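PDB 4ZXH: Abbfa_003403 from Acinetobacter baumannii, which is a four-domain nonribosomal peptide synthetase, with condensation, adenylation, peptidyl carrier and thioesterase domains, that probably adds one building block to a peptide-type product and releases it. Local coordinates for residues Q51-G54 with N55-I58. Residues are numbered along the deposited sequence; the frame is centred on the assembly and turned at random.
With PX4 (1,2-dimyristoyl-sn-glycero-3-phosphocholine), chain C.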
loop_
_atom_site.group_PDB
_atom_site.type_symbol
_atom_site.label_atom_id
_atom_site.label_comp_id
_atom_site.label_asym_id
_atom_site.label_seq_id
_atom_site.Cartn_x
_atom_site.Cartn_y
_atom_site.Cartn_z
ATOM N N GLN A 51 30.041 -25.536 41.706
ATOM C CA GLN A 51 29.084 -26.498 42.257
ATOM C C GLN A 51 28.302 -25.956 43.462
ATOM O O GLN A 51 27.245 -26.498 43.813
ATOM C CB GLN A 51 29.785 -27.804 42.645
ATOM C CG GLN A 51 28.943 -29.067 42.350
ATOM C CD GLN A 51 28.602 -29.243 40.858
ATOM O OE1 GLN A 51 27.442 -29.456 40.486
ATOM N NE2 GLN A 51 29.622 -29.169 40.007
ATOM N N SER A 52 28.802 -24.882 44.076
ATOM C CA SER A 52 28.188 -24.348 45.292
ATOM C C SER A 52 26.887 -23.578 45.009
ATOM O O SER A 52 26.194 -23.148 45.941
ATOM C CB SER A 52 29.185 -23.457 46.055
ATOM O OG SER A 52 29.665 -22.357 45.286
ATOM N N LEU A 53 26.559 -23.416 43.726
ATOM C CA LEU A 53 25.313 -22.762 43.309
ATOM C C LEU A 53 24.110 -23.569 43.785
ATOM O O LEU A 53 23.088 -23.007 44.190
ATOM C CB LEU A 53 25.265 -22.587 41.785
ATOM C CG LEU A 53 24.084 -21.818 41.183
ATOM C CD1 LEU A 53 23.899 -20.461 41.867
ATOM C CD2 LEU A 53 24.250 -21.630 39.686
ATOM N N GLY A 54 24.247 -24.891 43.742
ATOM C CA GLY A 54 23.215 -25.787 44.230
ATOM C C GLY A 54 21.877 -25.558 43.556
ATOM O O GLY A 54 21.787 -25.517 42.325
ATOM N N ASN A 55 20.849 -25.383 44.383
ATOM C CA ASN A 55 19.473 -25.231 43.932
ATOM C C ASN A 55 19.031 -23.762 43.913
ATOM O O ASN A 55 17.852 -23.458 43.710
ATOM C CB ASN A 55 18.543 -26.040 44.841
ATOM C CG ASN A 55 17.286 -26.508 44.136
ATOM O OD1 ASN A 55 17.074 -26.235 42.956
ATOM N ND2 ASN A 55 16.433 -27.208 44.869
ATOM N N LYS A 56 19.981 -22.851 44.113
ATOM C CA LYS A 56 19.660 -21.428 44.236
ATOM C C LYS A 56 18.852 -20.820 43.069
ATOM O O LYS A 56 18.036 -19.922 43.294
ATOM C CB LYS A 56 20.945 -20.620 44.432
ATOM C CG LYS A 56 21.508 -20.712 45.836
ATOM C CD LYS A 56 22.644 -19.736 46.038
ATOM C CE LYS A 56 23.386 -20.058 47.326
ATOM N NZ LYS A 56 24.012 -21.404 47.254
ATOM N N PRO A 57 19.083 -21.280 41.826
ATOM C CA PRO A 57 18.286 -20.647 40.772
ATOM C C PRO A 57 16.773 -20.854 40.934
ATOM O O PRO A 57 16.046 -19.865 40.899
ATOM C CB PRO A 57 18.813 -21.315 39.504
ATOM C CG PRO A 57 20.216 -21.612 39.828
ATOM C CD PRO A 57 20.186 -22.072 41.254
ATOM N N ILE A 58 16.318 -22.088 41.131
ATOM C CA ILE A 58 14.905 -22.342 41.406
ATOM C C ILE A 58 14.427 -21.587 42.663
ATOM O O ILE A 58 13.380 -20.944 42.633
ATOM C CB ILE A 58 14.614 -23.853 41.589
ATOM C CG1 ILE A 58 15.015 -24.656 40.351
ATOM C CG2 ILE A 58 13.140 -24.081 41.846
ATOM C CD1 ILE A 58 14.104 -24.439 39.172
HETATM O O1 PX4 C . 19.246 -29.366 35.768
HETATM O O2 PX4 C . 21.699 -29.358 34.885
HETATM P P1 PX4 C . 20.684 -28.914 35.911
HETATM O O3 PX4 C . 21.248 -29.269 37.383
HETATM C C1 PX4 C . 20.827 -30.391 38.161
HETATM C C2 PX4 C . 21.773 -30.529 39.359
HETATM N N1 PX4 C . 21.307 -31.512 40.362
HETATM C C3 PX4 C . 20.688 -32.678 39.708
HETATM C C4 PX4 C . 22.459 -31.963 41.162
HETATM C C5 PX4 C . 20.337 -30.879 41.268
HETATM O O4 PX4 C . 20.721 -27.300 36.003
HETATM C C6 PX4 C . 21.511 -26.463 35.152
HETATM C C7 PX4 C . 20.797 -25.123 35.004
HETATM C C8 PX4 C . 19.309 -25.454 35.089
HETATM O O5 PX4 C . 18.523 -24.273 34.962
HETATM C C9 PX4 C . 17.260 -24.120 35.675
HETATM O O6 PX4 C . 16.931 -24.931 36.524
HETATM C C10 PX4 C . 16.370 -22.944 35.365
HETATM C C11 PX4 C . 16.468 -21.882 36.450
HETATM C C12 PX4 C . 16.901 -20.562 35.830
HETATM C C13 PX4 C . 16.189 -19.415 36.534
HETATM C C14 PX4 C . 17.199 -18.420 37.081
HETATM C C15 PX4 C . 16.503 -17.536 38.100
HETATM C C16 PX4 C . 16.620 -16.083 37.689
HETATM C C17 PX4 C . 15.716 -15.216 38.545
HETATM C C18 PX4 C . 14.334 -15.096 37.904
HETATM C C19 PX4 C . 14.123 -13.739 37.252
HETATM C C20 PX4 C . 13.017 -13.829 36.206
HETATM C C21 PX4 C . 12.710 -12.452 35.619
HETATM C C22 PX4 C . 12.192 -12.522 34.191
HETATM O O7 PX4 C . 21.167 -24.215 36.054
HETATM C C23 PX4 C . 21.508 -22.873 35.566
HETATM O O8 PX4 C . 21.921 -22.784 34.425
HETATM C C24 PX4 C . 21.330 -21.632 36.446
HETATM C C25 PX4 C . 21.757 -20.294 35.819
HETATM C C26 PX4 C . 21.379 -19.078 36.684
HETATM C C27 PX4 C . 21.707 -17.725 36.021
HETATM C C28 PX4 C . 21.387 -16.502 36.886
HETATM C C29 PX4 C . 21.716 -15.159 36.212
HETATM C C30 PX4 C . 21.449 -13.943 37.112
HETATM C C31 PX4 C . 21.031 -12.637 36.391
HETATM C C32 PX4 C . 19.548 -12.678 35.988
HETATM C C33 PX4 C . 18.867 -11.326 35.729
HETATM C C34 PX4 C . 17.598 -11.489 34.887
HETATM C C35 PX4 C . 16.484 -10.468 35.139
HETATM C C36 PX4 C . 16.140 -9.679 33.885
#
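Lys56 N donates to Leu53 O at 3.1 Å with an N-H...O angle of 159°, closing a type II' beta turn that carries the chain from the 3-10 segment 51-53 into helix 56-67 of the condensation domain. Gly54, at the second position of the turn, has a positive phi of 57°, a conformation that a residue without a side chain adopts readily. The lysine side chain folds back along the turn, and a bend at its last torsion brings NZ to Ser52 O in a weak hydrogen bond of 3.1 Å. Ser52 OG is bonded to Asp386 OD1, while OD2 forms only a long, weak ion pair with Lys56 NZ. On the apolar side, Leu53 has CG anti to its backbone N (chi1 -175°), which lays CD1 3.9 Å from Lys56 CB, CG 3.9 Å from Pro57 CD, and CD2 next to Pro57 CG. The pyrrolidine ring continues the packing into the bound phospholipid, Pro57 CG lying 3.6 Å from acyl carbon C24 of PX4. The turn thus separates two chemistries: the Lys56 ammonium is drawn only weakly toward backbone and carboxylate oxygens, while Leu53 and Pro57 form a hydrocarbon surface extending to the lipid.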